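Side-chain contacts in intimin (Escherichia coli, PDB 6TPL), which probably mediates bacterial adhesion, with these tandem bacterial Ig-like domains forming a constitutively extended juncture in its extracellular passenger: residues A11-A16 against G20-T25; A111-A116 against G120-T125; L177-V182 against D188-E193. All blocks are in the same frame, centred on the assembly; numbering follows the deposited sequence.

Contact 1. Residues A11-A16 against G20-T25; sequences ADKTSA and GTEAIT. With MG (magnesium ion), chain E.
In the first Ig-like domain the N-terminal strand kinks to change sheets, and Asp12 and Lys13, in the kink, grip Glu22-Thr25. Asp12 N donates to Thr25 O at 2.9 Å, and Thr25 N answers to Asp12 OD1 at 2.9 Å. That second bond comes from above the carboxylate plane, 49° out of it: with chi1 at 64° the Asp12 head folds back over its own backbone to meet the strand. OD2 accepts a hydrogen bond from a water that also donates to Ala23 O and accepts from Thr25 OG1. Residues 5-11 pair with strand 24-32, whereas strand 15-17 runs parallel to 91-99 in the other sheet, so these bonds sit where the chain switches sheets. Lys13 reaches across with its extended chain, its NZ shared between Ala23 O (2.8 Å) and a salt bridge to Glu22 OE1 (3.0 Å, anti lone pair). OE1 also binds magnesium at 2.0 Å, with three waters as further ligands, which probably keeps the carboxylate ionised; OE2 accepts from Lys17 N. One face of this carboxylate rests on Ala16 CB, 3.5 Å from Glu22 CD. Underneath, Ile24 turns inward, CG2 against Ala11 CB (3.6 Å) and CG1 against Ala16 CB (3.7 Å), facing Val96 and Phe98.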
loop_
_atom_site.group_PDB
_atom_site.type_symbol
_atom_site.label_atom_id
_atom_site.label_comp_id
_atom_site.label_asym_id
_atom_site.label_seq_id
_atom_site.Cartn_x
_atom_site.Cartn_y
_atom_site.Cartn_z
ATOM N N ALA A 11 -8.335 1.496 2.491
ATOM C CA ALA A 11 -8.710 0.300 3.235
ATOM C C ALA A 11 -8.730 0.597 4.732
ATOM O O ALA A 11 -8.082 1.535 5.208
ATOM C CB ALA A 11 -7.746 -0.856 2.931
ATOM N N ASP A 12 -9.494 -0.211 5.474
ATOM C CA ASP A 12 -9.613 -0.037 6.917
ATOM C C ASP A 12 -8.443 -0.642 7.684
ATOM O O ASP A 12 -8.318 -0.398 8.890
ATOM C CB ASP A 12 -10.926 -0.649 7.414
ATOM C CG ASP A 12 -10.992 -2.154 7.221
ATOM O OD1 ASP A 12 -10.213 -2.718 6.421
ATOM O OD2 ASP A 12 -11.849 -2.788 7.880
ATOM N N LYS A 13 -7.590 -1.410 7.011
ATOM C CA LYS A 13 -6.439 -2.050 7.626
ATOM C C LYS A 13 -5.301 -2.062 6.616
ATOM O O LYS A 13 -5.540 -2.093 5.407
ATOM C CB LYS A 13 -6.743 -3.490 8.048
ATOM C CG LYS A 13 -7.993 -3.709 8.882
ATOM C CD LYS A 13 -8.411 -5.178 8.744
ATOM C CE LYS A 13 -9.409 -5.625 9.798
ATOM N NZ LYS A 13 -9.779 -7.065 9.632
ATOM N N THR A 14 -4.062 -2.065 7.113
ATOM C CA THR A 14 -2.924 -2.265 6.225
ATOM C C THR A 14 -2.576 -3.737 6.039
ATOM O O THR A 14 -1.882 -4.079 5.076
ATOM C CB THR A 14 -1.687 -1.529 6.745
ATOM O OG1 THR A 14 -1.406 -1.932 8.091
ATOM C CG2 THR A 14 -1.911 -0.028 6.700
ATOM N N SER A 15 -3.046 -4.617 6.921
ATOM C CA SER A 15 -2.704 -6.029 6.825
ATOM C C SER A 15 -3.777 -6.875 7.495
ATOM O O SER A 15 -4.604 -6.380 8.263
ATOM C CB SER A 15 -1.339 -6.314 7.464
ATOM O OG SER A 15 -1.422 -6.256 8.878
ATOM N N ALA A 16 -3.741 -8.168 7.189
ATOM C CA ALA A 16 -4.674 -9.125 7.763
ATOM C C ALA A 16 -4.023 -10.499 7.768
ATOM O O ALA A 16 -2.995 -10.724 7.125
ATOM C CB ALA A 16 -5.995 -9.174 6.990
ATOM N N GLY A 20 -7.649 -16.626 4.921
ATOM C CA GLY A 20 -8.834 -16.618 4.091
ATOM C C GLY A 20 -10.094 -16.193 4.801
ATOM O O GLY A 20 -11.177 -16.277 4.214
ATOM N N THR A 21 -9.990 -15.733 6.046
ATOM C CA THR A 21 -11.156 -15.359 6.835
ATOM C C THR A 21 -11.170 -13.882 7.194
ATOM O O THR A 21 -12.180 -13.207 6.970
ATOM C CB THR A 21 -11.218 -16.210 8.116
ATOM O OG1 THR A 21 -11.337 -17.596 7.771
ATOM C CG2 THR A 21 -12.405 -15.793 8.972
ATOM N N GLU A 22 -10.082 -13.354 7.749
ATOM C CA GLU A 22 -10.046 -11.936 8.086
ATOM C C GLU A 22 -10.174 -11.103 6.818
ATOM O O GLU A 22 -9.533 -11.396 5.804
ATOM C CB GLU A 22 -8.753 -11.578 8.817
ATOM C CG GLU A 22 -8.714 -10.121 9.254
ATOM C CD GLU A 22 -7.510 -9.786 10.112
ATOM O OE1 GLU A 22 -7.470 -8.668 10.668
ATOM O OE2 GLU A 22 -6.607 -10.638 10.231
ATOM N N ALA A 23 -11.001 -10.065 6.876
ATOM C CA ALA A 23 -11.299 -9.242 5.715
ATOM C C ALA A 23 -10.645 -7.874 5.848
ATOM O O ALA A 23 -10.613 -7.289 6.936
ATOM C CB ALA A 23 -12.809 -9.075 5.534
ATOM N N ILE A 24 -10.107 -7.381 4.735
ATOM C CA ILE A 24 -9.733 -5.979 4.579
ATOM C C ILE A 24 -10.828 -5.304 3.762
ATOM O O ILE A 24 -11.145 -5.749 2.652
ATOM C CB ILE A 24 -8.366 -5.832 3.894
ATOM C CG1 ILE A 24 -7.275 -6.515 4.730
ATOM C CG2 ILE A 24 -8.026 -4.366 3.705
ATOM C CD1 ILE A 24 -5.886 -6.404 4.133
ATOM N N THR A 25 -11.413 -4.235 4.301
ATOM C CA THR A 25 -12.540 -3.566 3.659
ATOM C C THR A 25 -12.070 -2.265 3.015
ATOM O O THR A 25 -11.504 -1.400 3.690
ATOM C CB THR A 25 -13.662 -3.299 4.664
ATOM O OG1 THR A 25 -14.156 -4.541 5.181
ATOM C CG2 THR A 25 -14.807 -2.545 3.991
HETATM MG MG MG E . -6.751 -7.299 11.894
HETATM O O HOH W 1 -12.517 -5.262 7.414
HETATM O O HOH W 2 -5.485 -6.848 13.884
HETATM O O HOH W 3 -5.163 -6.126 10.517
HETATM O O HOH W 4 -7.640 -5.051 12.763
#

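Contact 2. Residues A111-A116 against G120-T125; sequences ADKTTA and GQDAIT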
loop_
_atom_site.group_PDB
_atom_site.type_symbol
_atom_site.label_atom_id
_atom_site.label_comp_id
_atom_site.label_asym_id
_atom_site.label_seq_id
_atom_site.Cartn_x
_atom_site.Cartn_y
_atom_site.Cartn_z
ATOM N N ALA A 111 5.617 5.525 2.715
ATOM C CA ALA A 111 6.487 6.639 2.358
ATOM C C ALA A 111 5.798 7.931 2.776
ATOM O O ALA A 111 4.587 8.083 2.586
ATOM C CB ALA A 111 6.785 6.636 0.855
ATOM N N ASP A 112 6.554 8.850 3.383
ATOM C CA ASP A 112 5.928 10.078 3.862
ATOM C C ASP A 112 5.518 10.997 2.713
ATOM O O ASP A 112 4.593 11.798 2.882
ATOM C CB ASP A 112 6.853 10.781 4.866
ATOM C CG ASP A 112 8.127 11.324 4.246
ATOM O OD1 ASP A 112 8.632 12.353 4.759
ATOM O OD2 ASP A 112 8.627 10.747 3.262
ATOM N N LYS A 113 6.147 10.868 1.546
ATOM C CA LYS A 113 5.724 11.578 0.346
ATOM C C LYS A 113 6.176 10.783 -0.873
ATOM O O LYS A 113 7.067 9.936 -0.783
ATOM C CB LYS A 113 6.284 13.004 0.300
ATOM C CG LYS A 113 7.797 13.089 0.327
ATOM C CD LYS A 113 8.245 14.542 0.378
ATOM C CE LYS A 113 9.755 14.674 0.429
ATOM N NZ LYS A 113 10.171 16.091 0.623
ATOM N N THR A 114 5.551 11.057 -2.017
ATOM C CA THR A 114 5.816 10.312 -3.241
ATOM C C THR A 114 6.686 11.074 -4.233
ATOM O O THR A 114 6.935 10.569 -5.333
ATOM C CB THR A 114 4.501 9.920 -3.924
ATOM O OG1 THR A 114 3.797 11.095 -4.333
ATOM C CG2 THR A 114 3.604 9.118 -2.983
ATOM N N THR A 115 7.137 12.276 -3.886
ATOM C CA THR A 115 7.993 13.058 -4.769
ATOM C C THR A 115 9.041 13.786 -3.942
ATOM O O THR A 115 8.832 14.059 -2.760
ATOM C CB THR A 115 7.204 14.095 -5.593
ATOM O OG1 THR A 115 6.620 15.059 -4.713
ATOM C CG2 THR A 115 6.107 13.430 -6.406
ATOM N N ALA A 116 10.168 14.112 -4.574
ATOM C CA ALA A 116 11.233 14.844 -3.902
ATOM C C ALA A 116 12.165 15.443 -4.945
ATOM O O ALA A 116 12.182 15.024 -6.108
ATOM C CB ALA A 116 12.028 13.947 -2.944
ATOM N N GLY A 120 20.162 15.317 -3.758
ATOM C CA GLY A 120 20.965 14.605 -2.786
ATOM C C GLY A 120 20.683 14.956 -1.345
ATOM O O GLY A 120 21.353 14.419 -0.452
ATOM N N GLN A 121 19.718 15.827 -1.086
ATOM C CA GLN A 121 19.386 16.255 0.267
ATOM C C GLN A 121 17.924 16.034 0.618
ATOM O O GLN A 121 17.628 15.615 1.739
ATOM C CB GLN A 121 19.733 17.746 0.430
ATOM C CG GLN A 121 21.188 18.072 0.154
ATOM C CD GLN A 121 22.121 17.496 1.199
ATOM O OE1 GLN A 121 21.757 17.362 2.367
ATOM N NE2 GLN A 121 23.335 17.155 0.783
ATOM N N ASP A 122 17.008 16.305 -0.310
ATOM C CA ASP A 122 15.579 16.153 -0.056
ATOM C C ASP A 122 15.251 14.676 0.111
ATOM O O ASP A 122 15.308 13.908 -0.852
ATOM C CB ASP A 122 14.784 16.753 -1.208
ATOM C CG ASP A 122 13.307 16.851 -0.898
ATOM O OD1 ASP A 122 12.536 17.225 -1.801
ATOM O OD2 ASP A 122 12.925 16.571 0.254
ATOM N N ALA A 123 14.881 14.276 1.321
ATOM C CA ALA A 123 14.784 12.868 1.678
ATOM C C ALA A 123 13.334 12.407 1.771
ATOM O O ALA A 123 12.465 13.126 2.276
ATOM C CB ALA A 123 15.499 12.602 3.007
ATOM N N ILE A 124 13.086 11.199 1.267
ATOM C CA ILE A 124 11.819 10.500 1.452
ATOM C C ILE A 124 12.012 9.449 2.533
ATOM O O ILE A 124 12.969 8.669 2.488
ATOM C CB ILE A 124 11.333 9.868 0.138
ATOM C CG1 ILE A 124 10.896 10.976 -0.830
ATOM C CG2 ILE A 124 10.180 8.916 0.415
ATOM C CD1 ILE A 124 10.620 10.515 -2.230
ATOM N N THR A 125 11.114 9.436 3.510
ATOM C CA THR A 125 11.234 8.563 4.667
ATOM C C THR A 125 10.305 7.366 4.497
ATOM O O THR A 125 9.114 7.532 4.210
ATOM C CB THR A 125 10.903 9.311 5.961
ATOM O OG1 THR A 125 11.747 10.459 6.089
ATOM C CG2 THR A 125 11.106 8.393 7.168
HETATM O O HOH W 5 11.233 12.740 4.694
HETATM O O HOH W 6 9.901 17.766 -1.892
#
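Two carboxylates, those of Asp112 and Asp122, face the opposite segment in quite different ways. Asp112 has Thr125 over one face: Thr125 CB sits 3.8 Å from Asp112 CG, and Thr125 N donates to Asp112 OD2 at 2.8 Å from 53° above the plane. Ile124 CG2 lies level with the group, just beyond OD2. The other oxygen, OD1, accepts a hydrogen bond from a water that also donates to Ala123 O and accepts from Thr125 OG1, so both oxygens of Asp112 are tied to the neighbouring strand. Asp122 instead turns one face onto the methyl of Ala116, whose CB is 3.5 Å from Asp122 OD1. Lys113 NZ arrives at the rim of this carboxylate, forming a salt bridge to OD2 at 2.8 Å on the syn side and only 15° out of plane. A second water spans Lys113 NZ and Asp122 OD1, closing a ring that includes the ion pair, and OD1 also accepts from Val117 N. A magnesium ion lies about 4 Å from the Asp122 side chain.

All this happens where the first strand of the second Ig-like domain leaves one sheet for the other: 105-111 pairs with 124-132, while 115-117 lies parallel to 194-197. Asp112 N marks the departure, donating to Thr125 O at 3.0 Å. Lys113 has its CG wedged between backbone N and carbonyl carbon (chi1 59°), and from there the extended chain crosses Ile124, Lys113 CG 3.9 Å from Ile124 CG1, before reaching the acid. Ile124 fills the inside of the kink. Its CD1 meets Ala116 CB at 3.8 Å, its CG2 approaches Lys113 O, and Val194 and Phe196 of the C-terminal strand pack against it.

Contact 3. Residues L177-V182 against D188-E193; sequences LVSARV and DVKAPE
Ala180 and Val189 form the antiparallel hydrogen-bonded pair of this hairpin, which joins strand 174-181 to the short strand 189-190. Ala180 N donates to Val189 O at 2.8 Å; the return bond from Val189 N to Ala180 O is longer, 3.1 Å, and bent to 136° at the hydrogen. Next along, Ala191 N reaches Val178 O at 2.9 Å and nearly straight (168°). Past Ala191 a water takes over, accepting from Val178 N and donating to Pro192 O.

The polar side chains gather on the face of the non-hydrogen-bonded pair, Ser179 and Lys190. Lys190 bends at chi2 (-64°), which curls the chain back so that NZ donates to Ser179 OG at 2.8 Å across the strands and forms a salt bridge with Asp188 OD2, 2.7 Å away in its own segment.

Apolar contacts are looser. Val178 CB faces Ala191 CB at 4.1 Å, while Leu177 crosses Lys190 at about a right angle, its CD2 4.0 Å from Lys190 CD. Val189 and Ala191 pack on Ile109, Ala180 on Ile106, within the sandwich.

Lys190 O accepts from Gln77 NE2 of the first domain, so the short strand also takes part in the interdomain junction. With its ammonium held by both a hydroxyl and a carboxylate, Lys190 probably stays charged, and the two bonds fix its side chain against the hairpin.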
loop_
_atom_site.group_PDB
_atom_site.type_symbol
_atom_site.label_atom_id
_atom_site.label_comp_id
_atom_site.label_asym_id
_atom_site.label_seq_id
_atom_site.Cartn_x
_atom_site.Cartn_y
_atom_site.Cartn_z
ATOM N N LEU A 177 11.891 2.617 -6.643
ATOM C CA LEU A 177 11.123 1.589 -5.952
ATOM C C LEU A 177 11.970 1.041 -4.813
ATOM O O LEU A 177 13.010 0.418 -5.050
ATOM C CB LEU A 177 10.708 0.474 -6.908
ATOM C CG LEU A 177 9.929 -0.681 -6.272
ATOM C CD1 LEU A 177 8.715 -0.159 -5.517
ATOM C CD2 LEU A 177 9.517 -1.686 -7.337
ATOM N N VAL A 178 11.523 1.274 -3.586
ATOM C CA VAL A 178 12.157 0.715 -2.401
ATOM C C VAL A 178 11.464 -0.592 -2.049
ATOM O O VAL A 178 10.237 -0.702 -2.120
ATOM C CB VAL A 178 12.101 1.712 -1.228
ATOM C CG1 VAL A 178 12.434 1.014 0.078
ATOM C CG2 VAL A 178 13.063 2.872 -1.460
ATOM N N SER A 179 12.254 -1.595 -1.695
ATOM C CA SER A 179 11.756 -2.889 -1.252
ATOM C C SER A 179 12.283 -3.177 0.147
ATOM O O SER A 179 13.297 -2.619 0.576
ATOM C CB SER A 179 12.175 -4.016 -2.209
ATOM O OG SER A 179 11.583 -3.848 -3.486
ATOM N N ALA A 180 11.582 -4.058 0.858
ATOM C CA ALA A 180 11.958 -4.425 2.214
ATOM C C ALA A 180 11.691 -5.903 2.442
ATOM O O ALA A 180 10.837 -6.507 1.783
ATOM C CB ALA A 180 11.195 -3.595 3.254
ATOM N N ARG A 181 12.426 -6.480 3.391
ATOM C CA ARG A 181 12.281 -7.894 3.694
ATOM C C ARG A 181 12.774 -8.163 5.105
ATOM O O ARG A 181 13.605 -7.429 5.647
ATOM C CB ARG A 181 13.064 -8.765 2.708
ATOM C CG ARG A 181 14.570 -8.569 2.821
ATOM C CD ARG A 181 15.328 -9.386 1.779
ATOM N NE ARG A 181 16.773 -9.355 1.993
ATOM C CZ ARG A 181 17.612 -8.561 1.332
ATOM N NH1 ARG A 181 17.148 -7.729 0.411
ATOM N NH2 ARG A 181 18.914 -8.598 1.593
ATOM N N VAL A 182 12.255 -9.240 5.687
ATOM C CA VAL A 182 12.793 -9.818 6.908
ATOM C C VAL A 182 13.148 -11.268 6.611
ATOM O O VAL A 182 12.699 -11.854 5.623
ATOM C CB VAL A 182 11.810 -9.725 8.094
ATOM C CG1 VAL A 182 11.580 -8.268 8.488
ATOM C CG2 VAL A 182 10.505 -10.423 7.752
ATOM N N ASP A 188 8.535 -10.310 -1.053
ATOM C CA ASP A 188 9.329 -9.174 -1.530
ATOM C C ASP A 188 8.475 -7.919 -1.376
ATOM O O ASP A 188 7.758 -7.512 -2.290
ATOM C CB ASP A 188 9.750 -9.424 -2.976
ATOM C CG ASP A 188 10.657 -8.350 -3.534
ATOM O OD1 ASP A 188 11.161 -7.513 -2.761
ATOM O OD2 ASP A 188 10.865 -8.343 -4.768
ATOM N N VAL A 189 8.540 -7.301 -0.194
ATOM C CA VAL A 189 7.620 -6.211 0.115
ATOM C C VAL A 189 8.033 -4.959 -0.644
ATOM O O VAL A 189 9.176 -4.493 -0.535
ATOM C CB VAL A 189 7.567 -5.946 1.627
ATOM C CG1 VAL A 189 6.733 -4.697 1.904
ATOM C CG2 VAL A 189 6.989 -7.145 2.361
ATOM N N LYS A 190 7.098 -4.400 -1.409
ATOM C CA LYS A 190 7.352 -3.223 -2.229
ATOM C C LYS A 190 6.703 -1.999 -1.597
ATOM O O LYS A 190 5.532 -2.046 -1.196
ATOM C CB LYS A 190 6.808 -3.415 -3.647
ATOM C CG LYS A 190 7.327 -4.644 -4.365
ATOM C CD LYS A 190 8.821 -4.551 -4.579
ATOM C CE LYS A 190 9.364 -5.787 -5.270
ATOM N NZ LYS A 190 10.835 -5.696 -5.487
ATOM N N ALA A 191 7.458 -0.910 -1.515
ATOM C CA ALA A 191 6.910 0.369 -1.100
ATOM C C ALA A 191 6.183 1.024 -2.269
ATOM O O ALA A 191 6.350 0.615 -3.423
ATOM C CB ALA A 191 8.028 1.281 -0.603
ATOM N N PRO A 192 5.364 2.042 -2.005
ATOM C CA PRO A 192 4.854 2.863 -3.110
ATOM C C PRO A 192 6.012 3.396 -3.944
ATOM O O PRO A 192 7.058 3.774 -3.411
ATOM C CB PRO A 192 4.101 3.997 -2.404
ATOM C CG PRO A 192 3.797 3.477 -1.021
ATOM C CD PRO A 192 4.920 2.530 -0.682
ATOM N N GLU A 193 5.831 3.401 -5.259
ATOM C CA GLU A 193 6.803 4.045 -6.131
ATOM C C GLU A 193 6.830 5.544 -5.847
ATOM O O GLU A 193 5.799 6.156 -5.564
ATOM C CB GLU A 193 6.454 3.779 -7.596
ATOM C CG GLU A 193 7.554 4.132 -8.570
ATOM C CD GLU A 193 7.267 3.622 -9.966
ATOM O OE1 GLU A 193 6.165 3.898 -10.483
ATOM O OE2 GLU A 193 8.139 2.937 -10.538
HETATM O O HOH W 7 9.716 3.711 -3.504
HETATM O O HOH W 8 12.317 -7.426 -0.374
#

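From the N terminus, contact 1 closes first: residues 11-16 turn back through a three-residue connection to 20-25, tying the kinked first strand of the first domain to strand 24-32. The chain then finishes that domain and repeats the same closure in the second, where contact 2 joins 111-116 to 120-125, its centre about 28 Å from that of contact 1. Contact 3 comes last, a hairpin between 177-182 and 188-193 that leads into the C-terminal strand 194-197. None nests or crosses; all three follow in series. Contacts 2 and 3 reach the same sheet of the second domain, since strand 115-117 and strand 174-181 both pair with 194-197.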